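Local coordinates for pili retraction protein PilT (Thermus thermophilus, PDB 5FL3) that probably binds and hydrolyses ATP as a motor ATPase of the secretion-system GSP E family, the member named for pilus retraction, and holds ADP in this crystal, at residues E222-A227 and H232-T237; R245-I250 and L271-Q276; R249-F254 and R260-L265; P298-L303 and K314-E319. All coordinates share one frame; numbering follows the deposited sequence.

Contact 1: E222-A227 and H232-T237; sequences EAALMA and HLVLST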
loop_
_atom_site.group_PDB
_atom_site.type_symbol
_atom_site.label_atom_id
_atom_site.label_comp_id
_atom_site.label_asym_id
_atom_site.label_seq_id
_atom_site.Cartn_x
_atom_site.Cartn_y
_atom_site.Cartn_z
ATOM N N GLU A 222 -2.838 -5.438 18.078
ATOM C CA GLU A 222 -2.764 -4.927 19.446
ATOM C C GLU A 222 -1.431 -4.215 19.684
ATOM O O GLU A 222 -1.391 -3.137 20.287
ATOM C CB GLU A 222 -2.951 -6.057 20.464
ATOM C CG GLU A 222 -3.159 -5.564 21.902
ATOM C CD GLU A 222 -3.505 -6.682 22.879
ATOM O OE1 GLU A 222 -3.014 -7.806 22.685
ATOM O OE2 GLU A 222 -4.271 -6.445 23.840
ATOM N N ALA A 223 -0.349 -4.822 19.196
ATOM C CA ALA A 223 0.986 -4.286 19.407
ATOM C C ALA A 223 1.077 -2.932 18.753
ATOM O O ALA A 223 1.615 -1.984 19.334
ATOM C CB ALA A 223 2.048 -5.225 18.851
ATOM N N ALA A 224 0.532 -2.843 17.542
ATOM C CA ALA A 224 0.549 -1.597 16.798
ATOM C C ALA A 224 -0.266 -0.518 17.515
ATOM O O ALA A 224 0.145 0.634 17.563
ATOM C CB ALA A 224 0.042 -1.817 15.405
ATOM N N LEU A 225 -1.413 -0.890 18.073
ATOM C CA LEU A 225 -2.252 0.076 18.777
ATOM C C LEU A 225 -1.521 0.613 19.987
ATOM O O LEU A 225 -1.491 1.837 20.214
ATOM C CB LEU A 225 -3.572 -0.545 19.204
ATOM C CG LEU A 225 -4.596 -0.760 18.090
ATOM C CD1 LEU A 225 -5.580 -1.820 18.512
ATOM C CD2 LEU A 225 -5.331 0.512 17.775
ATOM N N MET A 226 -0.934 -0.315 20.752
ATOM C CA MET A 226 -0.170 0.008 21.956
ATOM C C MET A 226 1.005 0.949 21.644
ATOM O O MET A 226 1.196 1.984 22.300
ATOM C CB MET A 226 0.337 -1.276 22.610
ATOM C CG MET A 226 -0.766 -2.175 23.200
ATOM S SD MET A 226 -1.784 -1.315 24.442
ATOM C CE MET A 226 -0.543 -0.918 25.681
ATOM N N ALA A 227 1.777 0.577 20.625
ATOM C CA ALA A 227 2.861 1.399 20.128
ATOM C C ALA A 227 2.364 2.827 19.853
ATOM O O ALA A 227 3.029 3.806 20.209
ATOM C CB ALA A 227 3.456 0.768 18.881
ATOM N N HIS A 232 4.491 6.776 19.960
ATOM C CA HIS A 232 5.083 6.715 18.626
ATOM C C HIS A 232 4.032 7.006 17.566
ATOM O O HIS A 232 2.846 6.767 17.788
ATOM C CB HIS A 232 5.704 5.346 18.357
ATOM C CG HIS A 232 6.629 4.883 19.436
ATOM N ND1 HIS A 232 7.661 5.662 19.917
ATOM C CD2 HIS A 232 6.661 3.729 20.140
ATOM C CE1 HIS A 232 8.293 5.000 20.870
ATOM N NE2 HIS A 232 7.711 3.820 21.018
ATOM N N LEU A 233 4.471 7.540 16.431
ATOM C CA LEU A 233 3.658 7.585 15.220
ATOM C C LEU A 233 3.731 6.241 14.487
ATOM O O LEU A 233 4.820 5.796 14.084
ATOM C CB LEU A 233 4.112 8.703 14.287
ATOM C CG LEU A 233 3.244 8.844 13.034
ATOM C CD1 LEU A 233 1.830 9.282 13.399
ATOM C CD2 LEU A 233 3.851 9.832 12.076
ATOM N N VAL A 234 2.571 5.608 14.306
ATOM C CA VAL A 234 2.496 4.302 13.671
ATOM C C VAL A 234 1.699 4.363 12.361
ATOM O O VAL A 234 0.568 4.867 12.315
ATOM C CB VAL A 234 1.860 3.244 14.635
ATOM C CG1 VAL A 234 1.856 1.871 14.005
ATOM C CG2 VAL A 234 2.626 3.191 15.942
ATOM N N LEU A 235 2.301 3.852 11.293
ATOM C CA LEU A 235 1.606 3.728 10.012
ATOM C C LEU A 235 1.345 2.253 9.691
ATOM O O LEU A 235 2.225 1.413 9.855
ATOM C CB LEU A 235 2.416 4.369 8.880
ATOM C CG LEU A 235 3.191 5.659 9.154
ATOM C CD1 LEU A 235 3.774 6.155 7.859
ATOM C CD2 LEU A 235 2.320 6.717 9.764
ATOM N N SER A 236 0.142 1.937 9.238
ATOM C CA SER A 236 -0.139 0.569 8.822
ATOM C C SER A 236 -1.283 0.510 7.832
ATOM O O SER A 236 -1.881 1.530 7.477
ATOM C CB SER A 236 -0.448 -0.324 10.021
ATOM O OG SER A 236 -0.244 -1.679 9.683
ATOM N N THR A 237 -1.564 -0.701 7.376
ATOM C CA THR A 237 -2.607 -0.938 6.385
ATOM C C THR A 237 -3.505 -2.075 6.792
ATOM O O THR A 237 -3.104 -2.977 7.513
ATOM C CB THR A 237 -2.026 -1.297 5.020
ATOM O OG1 THR A 237 -1.534 -2.645 5.068
ATOM C CG2 THR A 237 -0.890 -0.346 4.662
#
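The helix-to-strand half of a beta-alpha-beta unit is closed here: Ala224 and Ala227, on helix 218-230, rest on Val234 of the strand that follows the helix in the chain. Val234 spreads its two methyls under the helix. CG2 does the closer work, lying 3.9 Å from Ala227 CB and equally near the carbonyl oxygen of Ala224, while CG1 approaches Ala224 CB at 4.3 Å. That fork depends on the first torsion of Val234, which sets CG1 opposite its backbone N (chi1 -177°) and CG2 beside it. The unit runs from strand 209-212 through the helix to strand 233-238; its strands belong to the mixed sheet of the P-loop NTPase fold, the helix packs against it, and the alanines, with nothing beyond CB, let the helix sit low: the CA atoms of Ala224 and Val234 are 7.0 Å apart. Nearer the turn, the main chain takes over. His232 N makes a weak hydrogen bond to Ala227 O at 3.3 Å, bent to 144° at the hydrogen. The same oxygen lies 3.6 Å from His232 CD2, approaching the imidazole obliquely. Leu225, its CB pointing away from the strand, packs against Leu265 and Leu266 of helix 259-269.

Contact 2: R245-I250 and L271-Q276; sequences RTINRI and LGILSQ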
loop_
_atom_site.group_PDB
_atom_site.type_symbol
_atom_site.label_atom_id
_atom_site.label_comp_id
_atom_site.label_asym_id
_atom_site.label_seq_id
_atom_site.Cartn_x
_atom_site.Cartn_y
_atom_site.Cartn_z
ATOM N N ARG A 245 -15.867 -0.217 7.822
ATOM C CA ARG A 245 -15.374 -1.599 7.779
ATOM C C ARG A 245 -14.009 -1.759 8.450
ATOM O O ARG A 245 -13.699 -2.813 9.024
ATOM C CB ARG A 245 -15.282 -2.088 6.326
ATOM C CG ARG A 245 -16.465 -2.912 5.870
ATOM C CD ARG A 245 -16.729 -2.720 4.398
ATOM N NE ARG A 245 -17.941 -1.940 4.204
ATOM C CZ ARG A 245 -18.151 -1.086 3.202
ATOM N NH1 ARG A 245 -17.217 -0.883 2.282
ATOM N NH2 ARG A 245 -19.302 -0.418 3.130
ATOM N N THR A 246 -13.193 -0.713 8.365
ATOM C CA THR A 246 -11.850 -0.772 8.923
ATOM C C THR A 246 -11.909 -0.810 10.445
ATOM O O THR A 246 -11.271 -1.648 11.094
ATOM C CB THR A 246 -11.007 0.414 8.449
ATOM O OG1 THR A 246 -10.772 0.283 7.037
ATOM C CG2 THR A 246 -9.671 0.469 9.203
ATOM N N ILE A 247 -12.712 0.089 10.998
ATOM C CA ILE A 247 -12.946 0.151 12.427
ATOM C C ILE A 247 -13.465 -1.172 12.960
ATOM O O ILE A 247 -12.924 -1.713 13.929
ATOM C CB ILE A 247 -13.927 1.269 12.759
ATOM C CG1 ILE A 247 -13.244 2.627 12.551
ATOM C CG2 ILE A 247 -14.433 1.106 14.157
ATOM C CD1 ILE A 247 -14.144 3.822 12.653
ATOM N N ASN A 248 -14.485 -1.720 12.301
ATOM C CA ASN A 248 -15.088 -2.967 12.758
ATOM C C ASN A 248 -14.149 -4.134 12.620
ATOM O O ASN A 248 -14.151 -5.046 13.451
ATOM C CB ASN A 248 -16.374 -3.251 11.998
ATOM C CG ASN A 248 -17.484 -2.328 12.402
ATOM O OD1 ASN A 248 -17.632 -2.013 13.582
ATOM N ND2 ASN A 248 -18.258 -1.858 11.427
ATOM N N ARG A 249 -13.330 -4.100 11.580
ATOM C CA ARG A 249 -12.400 -5.200 11.359
ATOM C C ARG A 249 -11.343 -5.310 12.460
ATOM O O ARG A 249 -11.082 -6.407 12.954
ATOM C CB ARG A 249 -11.715 -5.059 10.011
ATOM C CG ARG A 249 -11.028 -6.329 9.592
ATOM C CD ARG A 249 -11.982 -7.510 9.734
ATOM N NE ARG A 249 -11.277 -8.782 9.642
ATOM C CZ ARG A 249 -10.749 -9.423 10.678
ATOM N NH1 ARG A 249 -10.847 -8.910 11.895
ATOM N NH2 ARG A 249 -10.122 -10.578 10.492
ATOM N N ILE A 250 -10.740 -4.175 12.821
ATOM C CA ILE A 250 -9.845 -4.084 13.964
ATOM C C ILE A 250 -10.436 -4.643 15.255
ATOM O O ILE A 250 -9.768 -5.387 15.971
ATOM C CB ILE A 250 -9.427 -2.622 14.217
ATOM C CG1 ILE A 250 -8.439 -2.184 13.151
ATOM C CG2 ILE A 250 -8.828 -2.455 15.616
ATOM C CD1 ILE A 250 -8.599 -0.792 12.772
ATOM N N LEU A 271 -5.569 8.398 14.483
ATOM C CA LEU A 271 -5.382 9.759 13.947
ATOM C C LEU A 271 -6.190 10.008 12.695
ATOM O O LEU A 271 -6.727 11.097 12.472
ATOM C CB LEU A 271 -3.935 10.005 13.595
ATOM C CG LEU A 271 -2.943 10.118 14.723
ATOM C CD1 LEU A 271 -1.639 10.584 14.124
ATOM C CD2 LEU A 271 -3.455 11.098 15.733
ATOM N N GLY A 272 -6.216 8.985 11.852
ATOM C CA GLY A 272 -6.818 9.078 10.538
ATOM C C GLY A 272 -6.882 7.718 9.864
ATOM O O GLY A 272 -6.059 6.830 10.136
ATOM N N ILE A 273 -7.892 7.537 9.018
ATOM C CA ILE A 273 -7.953 6.389 8.124
ATOM C C ILE A 273 -8.089 6.888 6.688
ATOM O O ILE A 273 -8.929 7.740 6.392
ATOM C CB ILE A 273 -9.126 5.460 8.462
ATOM C CG1 ILE A 273 -9.125 5.105 9.949
ATOM C CG2 ILE A 273 -9.098 4.213 7.579
ATOM C CD1 ILE A 273 -10.396 4.425 10.388
ATOM N N LEU A 274 -7.247 6.363 5.808
ATOM C CA LEU A 274 -7.298 6.681 4.397
ATOM C C LEU A 274 -7.644 5.449 3.573
ATOM O O LEU A 274 -6.766 4.658 3.241
ATOM C CB LEU A 274 -5.962 7.256 3.944
ATOM C CG LEU A 274 -5.613 8.618 4.542
ATOM C CD1 LEU A 274 -4.117 8.852 4.587
ATOM C CD2 LEU A 274 -6.279 9.685 3.711
ATOM N N SER A 275 -8.920 5.280 3.243
ATOM C CA SER A 275 -9.345 4.121 2.467
ATOM C C SER A 275 -9.295 4.444 0.989
ATOM O O SER A 275 -9.752 5.483 0.561
ATOM C CB SER A 275 -10.737 3.675 2.878
ATOM O OG SER A 275 -10.732 3.221 4.216
ATOM N N GLN A 276 -8.705 3.548 0.211
ATOM C CA GLN A 276 -8.365 3.866 -1.158
ATOM C C GLN A 276 -8.914 2.855 -2.143
ATOM O O GLN A 276 -9.024 1.672 -1.840
ATOM C CB GLN A 276 -6.850 3.961 -1.304
ATOM C CG GLN A 276 -6.267 5.109 -0.517
ATOM C CD GLN A 276 -4.796 5.290 -0.755
ATOM O OE1 GLN A 276 -4.205 4.654 -1.631
ATOM N NE2 GLN A 276 -4.191 6.155 0.019
#
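Thr246 of helix 243-251 and Ile273 of strand 270-280 reach toward each other tip to tip, methyl against methyl. Thr246 CG2 lies 4.1 Å from Ile273 CG2 and only slightly farther from Ile273 CD1. The threonine is turned with this methyl opposite its own backbone N, next to the carbonyl carbon, and OG1 beside the N (chi1 -67°); one branch therefore goes to the apolar partner and the other to a polar cluster. Ile247, one residue on, meets the same isoleucine differently: the two side chains cross at about a right angle, and the flank atom Ile247 CG1 sits 4.0 Å from Ile273 CD1. Ile273 is extended along CG1 to CD1 (chi2 169°), which carries its terminal methyl out to both helix residues while CG2 stays with Thr246. The strand is a member of the mixed sheet of the P-loop NTPase fold, between strands 134-139 and 287-295, and the helix packs on it at a steep angle, 113° between the directions of the two segments, whose axes are 10.6 Å apart at their closest. Toward the nucleotide side the contact turns polar. Thr246 OG1 and Ser275 OG stand 4.1 Å apart, too far for a hydrogen bond between them. Each is satisfied elsewhere: Ser275 OG is hydrogen-bonded to Thr139 OG1, and Thr246 OG1 to Thr240 OG1 and Asp242 O, with a further weak hydrogen bond to that same Thr139 hydroxyl. The Ser275 side chain is about 8 Å from that of Lys146, which binds ADP.

Contact 3: R249-F254 and R260-L265; sequences RIIDFF and RQVRVL
Apolar packing dominates where Val262 of helix 259-269 pushes into the bend made by Ile250, Ile251 and Phe254. The closest approach is Val262 CG2 to Phe254 CG, 3.6 Å. It amounts to a CH-pi contact: the methyl stands over one face of the ring, 3.8 Å from the centroid and 20° off the normal. Val262 CG1 lies along the CD1-CE1 side of the same ring, 3.8 Å from Phe254 CE1, and also meets Ile251 CG1 more loosely, at 4.4 Å. Both methyls reach the phenyl because CG1 is set opposite the valine's backbone N (chi1 -173°) with CG2 beside it. Were the phenyl of Phe254 cut back to a methyl, as with an alanine here, both Val262 methyls would probably lose their aromatic cover and a gap would open between turn and helix.

The second kind of contact pairs a methyl with a charged plane. Ile251 CD1 sits over the centre of one face of the Arg263 guanidinium, 3.7 Å from Arg263 CZ. The arginine is extended from CG to NE, which brings the flat group across the isoleucine while its NH1 hydrogen-bonds to Leu304 O.

Among main-chain bonds, Phe254 N donates to Ile251 O at 2.9 Å, closing a type I beta turn from Ile251 to Phe254; the Phe254 ring has the carbonyl oxygens of Ile250 and Ile251 at its edge, in plane. The turn begins the loop between consecutive helices, 243-251 and 259-269, a pair packed into the P-loop NTPase fold through Leu265 on Leu225 of helix 218-230 and Ile250 on Leu238 of strand 233-238.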
loop_
_atom_site.group_PDB
_atom_site.type_symbol
_atom_site.label_atom_id
_atom_site.label_comp_id
_atom_site.label_asym_id
_atom_site.label_seq_id
_atom_site.Cartn_x
_atom_site.Cartn_y
_atom_site.Cartn_z
ATOM N N ARG A 249 -13.330 -4.100 11.580
ATOM C CA ARG A 249 -12.400 -5.200 11.359
ATOM C C ARG A 249 -11.343 -5.310 12.460
ATOM O O ARG A 249 -11.082 -6.407 12.954
ATOM C CB ARG A 249 -11.715 -5.059 10.011
ATOM C CG ARG A 249 -11.028 -6.329 9.592
ATOM C CD ARG A 249 -11.982 -7.510 9.734
ATOM N NE ARG A 249 -11.277 -8.782 9.642
ATOM C CZ ARG A 249 -10.749 -9.423 10.678
ATOM N NH1 ARG A 249 -10.847 -8.910 11.895
ATOM N NH2 ARG A 249 -10.122 -10.578 10.492
ATOM N N ILE A 250 -10.740 -4.175 12.821
ATOM C CA ILE A 250 -9.845 -4.084 13.964
ATOM C C ILE A 250 -10.436 -4.643 15.255
ATOM O O ILE A 250 -9.768 -5.387 15.971
ATOM C CB ILE A 250 -9.427 -2.622 14.217
ATOM C CG1 ILE A 250 -8.439 -2.184 13.151
ATOM C CG2 ILE A 250 -8.828 -2.455 15.616
ATOM C CD1 ILE A 250 -8.599 -0.792 12.772
ATOM N N ILE A 251 -11.678 -4.274 15.554
ATOM C CA ILE A 251 -12.345 -4.768 16.757
ATOM C C ILE A 251 -12.627 -6.271 16.646
ATOM O O ILE A 251 -12.398 -7.021 17.601
ATOM C CB ILE A 251 -13.663 -4.025 17.031
ATOM C CG1 ILE A 251 -13.381 -2.559 17.339
ATOM C CG2 ILE A 251 -14.414 -4.681 18.185
ATOM C CD1 ILE A 251 -14.563 -1.645 17.104
ATOM N N ASP A 252 -13.090 -6.716 15.476
ATOM C CA ASP A 252 -13.381 -8.130 15.267
ATOM C C ASP A 252 -12.141 -9.017 15.328
ATOM O O ASP A 252 -12.254 -10.234 15.252
ATOM C CB ASP A 252 -14.101 -8.346 13.927
ATOM C CG ASP A 252 -15.566 -7.915 13.970
ATOM O OD1 ASP A 252 -16.066 -7.514 15.050
ATOM O OD2 ASP A 252 -16.224 -7.985 12.925
ATOM N N PHE A 253 -10.959 -8.428 15.463
ATOM C CA PHE A 253 -9.767 -9.242 15.679
ATOM C C PHE A 253 -9.734 -9.830 17.095
ATOM O O PHE A 253 -8.976 -10.758 17.370
ATOM C CB PHE A 253 -8.500 -8.424 15.453
ATOM C CG PHE A 253 -7.957 -8.512 14.072
ATOM C CD1 PHE A 253 -7.306 -9.652 13.649
ATOM C CD2 PHE A 253 -8.085 -7.445 13.195
ATOM C CE1 PHE A 253 -6.796 -9.735 12.370
ATOM C CE2 PHE A 253 -7.572 -7.518 11.920
ATOM C CZ PHE A 253 -6.930 -8.663 11.504
ATOM N N PHE A 254 -10.548 -9.284 17.992
ATOM C CA PHE A 254 -10.447 -9.629 19.404
ATOM C C PHE A 254 -11.605 -10.483 19.909
ATOM O O PHE A 254 -12.689 -10.488 19.324
ATOM C CB PHE A 254 -10.332 -8.348 20.237
ATOM C CG PHE A 254 -9.062 -7.598 19.981
ATOM C CD1 PHE A 254 -8.922 -6.803 18.845
ATOM C CD2 PHE A 254 -7.984 -7.724 20.843
ATOM C CE1 PHE A 254 -7.734 -6.126 18.588
ATOM C CE2 PHE A 254 -6.790 -7.051 20.592
ATOM C CZ PHE A 254 -6.664 -6.251 19.464
ATOM N N ARG A 260 -14.763 -3.525 24.426
ATOM C CA ARG A 260 -14.827 -2.105 24.746
ATOM C C ARG A 260 -13.447 -1.600 25.202
ATOM O O ARG A 260 -13.163 -0.406 25.121
ATOM C CB ARG A 260 -15.901 -1.782 25.780
ATOM C CG ARG A 260 -16.082 -0.258 25.945
ATOM C CD ARG A 260 -17.147 0.075 26.981
ATOM N NE ARG A 260 -16.830 -0.566 28.254
ATOM C CZ ARG A 260 -17.474 -1.642 28.698
ATOM N NH1 ARG A 260 -18.466 -2.168 27.996
ATOM N NH2 ARG A 260 -17.135 -2.189 29.836
ATOM N N GLN A 261 -12.576 -2.510 25.638
ATOM C CA GLN A 261 -11.175 -2.152 25.854
ATOM C C GLN A 261 -10.582 -1.723 24.527
ATOM O O GLN A 261 -9.936 -0.683 24.432
ATOM C CB GLN A 261 -10.362 -3.312 26.442
ATOM C CG GLN A 261 -10.555 -3.515 27.934
ATOM C CD GLN A 261 -10.443 -2.211 28.717
ATOM O OE1 GLN A 261 -11.444 -1.531 28.951
ATOM N NE2 GLN A 261 -9.225 -1.862 29.133
ATOM N N VAL A 262 -10.827 -2.525 23.497
ATOM C CA VAL A 262 -10.299 -2.248 22.169
ATOM C C VAL A 262 -10.832 -0.898 21.622
ATOM O O VAL A 262 -10.058 -0.103 21.073
ATOM C CB VAL A 262 -10.612 -3.423 21.213
ATOM C CG1 VAL A 262 -9.927 -3.246 19.893
ATOM C CG2 VAL A 262 -10.137 -4.723 21.835
ATOM N N ARG A 263 -12.121 -0.609 21.806
ATOM C CA ARG A 263 -12.656 0.694 21.393
ATOM C C ARG A 263 -11.946 1.832 22.085
ATOM O O ARG A 263 -11.582 2.828 21.454
ATOM C CB ARG A 263 -14.142 0.808 21.684
ATOM C CG ARG A 263 -14.991 -0.127 20.896
ATOM C CD ARG A 263 -16.403 0.382 20.825
ATOM N NE ARG A 263 -17.197 -0.540 20.036
ATOM C CZ ARG A 263 -17.545 -0.319 18.775
ATOM N NH1 ARG A 263 -17.171 0.814 18.186
ATOM N NH2 ARG A 263 -18.269 -1.226 18.117
ATOM N N VAL A 264 -11.772 1.693 23.397
ATOM C CA VAL A 264 -11.059 2.701 24.170
ATOM C C VAL A 264 -9.673 2.883 23.575
ATOM O O VAL A 264 -9.270 3.997 23.246
ATOM C CB VAL A 264 -10.961 2.327 25.666
ATOM C CG1 VAL A 264 -9.938 3.210 26.368
ATOM C CG2 VAL A 264 -12.335 2.446 26.339
ATOM N N LEU A 265 -8.974 1.772 23.391
ATOM C CA LEU A 265 -7.643 1.796 22.802
ATOM C C LEU A 265 -7.680 2.380 21.394
ATOM O O LEU A 265 -6.871 3.248 21.054
ATOM C CB LEU A 265 -7.040 0.393 22.788
ATOM C CG LEU A 265 -5.614 0.245 22.265
ATOM C CD1 LEU A 265 -4.624 1.105 23.042
ATOM C CD2 LEU A 265 -5.198 -1.214 22.309
#

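Contact 4: P298-L303 and K314-E319; sequences PYVREL and KEAMME
Helices 298-305 and 313-318 run nearly antiparallel, at 164° between the directions of the two short segments, with their axes 10.8 Å apart and the CA atoms of Val300 and Ala316 7.1 Å from each other. The meeting point is a single methyl. Ala316 CB faces the other helix and touches three side chains there. Leu303 CD2 is nearest, at 4.0 Å. Tyr299 comes next: its ring presents an edge, with CE2 4.2 Å from Ala316 CB and the methyl near the ring plane. Val300 completes the group, its CG2 lying 4.4 Å from the alanine methyl. Tyr299 and Leu303 are also packed on one another, one turn apart on their helix, with Leu303 CD1 3.7 Å above one face of the ring, offset toward the rim. The tyrosine owes its reach toward the second helix to CG standing opposite the backbone N (chi1 174°), and its hydroxyl makes a weak hydrogen bond to Gln312 NE2, just ahead of that helix. Val300 and Leu303 both lean on Ile313 as well, so the hairpin has apolar contacts beyond Ala316. Between the two segments the contact is small and wholly apolar, 89 Å² in all, which implies that shape and burial of hydrocarbon carry it, while Lys314 pairs with Glu355 and Arg301 with Ala267 O, away from this interface.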
loop_
_atom_site.group_PDB
_atom_site.type_symbol
_atom_site.label_atom_id
_atom_site.label_comp_id
_atom_site.label_asym_id
_atom_site.label_seq_id
_atom_site.Cartn_x
_atom_site.Cartn_y
_atom_site.Cartn_z
ATOM N N PRO A 298 -11.769 15.122 18.183
ATOM C CA PRO A 298 -12.379 14.779 19.472
ATOM C C PRO A 298 -13.779 14.200 19.326
ATOM O O PRO A 298 -14.116 13.206 19.987
ATOM C CB PRO A 298 -12.410 16.118 20.201
ATOM C CG PRO A 298 -11.193 16.847 19.681
ATOM C CD PRO A 298 -11.063 16.421 18.238
ATOM N N TYR A 299 -14.581 14.796 18.450
ATOM C CA TYR A 299 -15.938 14.313 18.253
ATOM C C TYR A 299 -15.911 12.896 17.670
ATOM O O TYR A 299 -16.634 12.022 18.139
ATOM C CB TYR A 299 -16.738 15.278 17.363
ATOM C CG TYR A 299 -18.117 14.760 17.001
ATOM C CD1 TYR A 299 -19.183 14.838 17.900
ATOM C CD2 TYR A 299 -18.350 14.191 15.760
ATOM C CE1 TYR A 299 -20.447 14.350 17.559
ATOM C CE2 TYR A 299 -19.593 13.710 15.407
ATOM C CZ TYR A 299 -20.639 13.781 16.302
ATOM O OH TYR A 299 -21.862 13.274 15.908
ATOM N N VAL A 300 -15.059 12.661 16.672
ATOM C CA VAL A 300 -14.972 11.342 16.044
ATOM C C VAL A 300 -14.559 10.284 17.066
ATOM O O VAL A 300 -14.997 9.133 17.006
ATOM C CB VAL A 300 -13.974 11.347 14.865
ATOM C CG1 VAL A 300 -13.678 9.926 14.383
ATOM C CG2 VAL A 300 -14.511 12.189 13.729
ATOM N N ARG A 301 -13.728 10.685 18.023
ATOM C CA ARG A 301 -13.256 9.748 19.034
ATOM C C ARG A 301 -14.408 9.246 19.900
ATOM O O ARG A 301 -14.441 8.078 20.274
ATOM C CB ARG A 301 -12.164 10.389 19.893
ATOM C CG ARG A 301 -10.873 10.585 19.146
ATOM C CD ARG A 301 -9.709 10.948 20.053
ATOM N NE ARG A 301 -8.451 10.611 19.393
ATOM C CZ ARG A 301 -7.588 11.500 18.903
ATOM N NH1 ARG A 301 -7.827 12.803 19.029
ATOM N NH2 ARG A 301 -6.476 11.084 18.299
ATOM N N GLU A 302 -15.349 10.132 20.207
ATOM C CA GLU A 302 -16.563 9.752 20.919
ATOM C C GLU A 302 -17.292 8.649 20.185
ATOM O O GLU A 302 -17.651 7.635 20.767
ATOM C CB GLU A 302 -17.489 10.955 21.077
ATOM C CG GLU A 302 -16.870 12.082 21.830
ATOM C CD GLU A 302 -16.399 11.633 23.193
ATOM O OE1 GLU A 302 -17.041 10.720 23.769
ATOM O OE2 GLU A 302 -15.381 12.181 23.680
ATOM N N LEU A 303 -17.504 8.879 18.893
ATOM C CA LEU A 303 -18.179 7.946 18.005
ATOM C C LEU A 303 -17.523 6.568 18.006
ATOM O O LEU A 303 -18.208 5.536 18.046
ATOM C CB LEU A 303 -18.199 8.515 16.588
ATOM C CG LEU A 303 -19.365 9.430 16.201
ATOM C CD1 LEU A 303 -19.882 10.268 17.373
ATOM C CD2 LEU A 303 -18.938 10.318 15.050
ATOM N N LYS A 314 -20.292 8.246 9.312
ATOM C CA LYS A 314 -20.691 8.663 7.971
ATOM C C LYS A 314 -20.960 10.157 7.930
ATOM O O LYS A 314 -20.369 10.902 7.144
ATOM C CB LYS A 314 -21.938 7.898 7.529
ATOM C CG LYS A 314 -22.393 8.199 6.107
ATOM C CD LYS A 314 -23.400 7.158 5.634
ATOM C CE LYS A 314 -24.828 7.551 5.960
ATOM N NZ LYS A 314 -25.394 8.467 4.926
ATOM N N GLU A 315 -21.849 10.585 8.815
ATOM C CA GLU A 315 -22.295 11.963 8.849
ATOM C C GLU A 315 -21.102 12.857 9.193
ATOM O O GLU A 315 -20.917 13.918 8.596
ATOM C CB GLU A 315 -23.461 12.114 9.847
ATOM C CG GLU A 315 -24.766 11.345 9.445
ATOM C CD GLU A 315 -24.780 9.824 9.796
ATOM O OE1 GLU A 315 -23.791 9.298 10.345
ATOM O OE2 GLU A 315 -25.785 9.137 9.492
ATOM N N ALA A 316 -20.268 12.387 10.115
ATOM C CA ALA A 316 -19.078 13.107 10.552
ATOM C C ALA A 316 -18.132 13.405 9.401
ATOM O O ALA A 316 -17.571 14.503 9.305
ATOM C CB ALA A 316 -18.354 12.310 11.620
ATOM N N MET A 317 -17.946 12.414 8.536
ATOM C CA MET A 317 -17.087 12.563 7.372
ATOM C C MET A 317 -17.684 13.528 6.342
ATOM O O MET A 317 -16.995 14.424 5.823
ATOM C CB MET A 317 -16.824 11.192 6.736
ATOM C CG MET A 317 -15.629 10.471 7.348
ATOM S SD MET A 317 -15.322 8.842 6.660
ATOM C CE MET A 317 -16.730 7.956 7.311
ATOM N N MET A 318 -18.971 13.348 6.062
ATOM C CA MET A 318 -19.651 14.167 5.073
ATOM C C MET A 318 -19.665 15.647 5.439
ATOM O O MET A 318 -19.763 16.497 4.567
ATOM C CB MET A 318 -21.067 13.652 4.873
ATOM C CG MET A 318 -21.092 12.227 4.370
ATOM S SD MET A 318 -22.744 11.611 4.030
ATOM C CE MET A 318 -23.222 12.685 2.679
ATOM N N GLU A 319 -19.544 15.953 6.726
ATOM C CA GLU A 319 -19.524 17.335 7.176
ATOM C C GLU A 319 -18.147 17.741 7.698
ATOM O O GLU A 319 -17.970 18.839 8.237
ATOM C CB GLU A 319 -20.562 17.547 8.277
ATOM C CG GLU A 319 -22.015 17.352 7.855
ATOM C CD GLU A 319 -22.869 16.752 8.985
ATOM O OE1 GLU A 319 -22.664 17.112 10.180
ATOM O OE2 GLU A 319 -23.740 15.901 8.675
#

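From the N terminus, contact 1 closes first, over the short loop between helix 218-230 and strand 233-238. The chain then passes into helix 243-251, where contacts 2 and 3 start from the same stretch, sharing Arg249 and Ile250; contact 3 returns sooner, to helix 259-269, and contact 2 later, to strand 270-280. Contact 4 follows separately as a helical hairpin beyond strand 287-295. Contacts 1 and 2 meet the same mixed sheet and touch through Leu233 and Leu271; Leu225 and Leu265 join contacts 1 and 3. Leu271 also packs on Arg301, linking contacts 2 and 4.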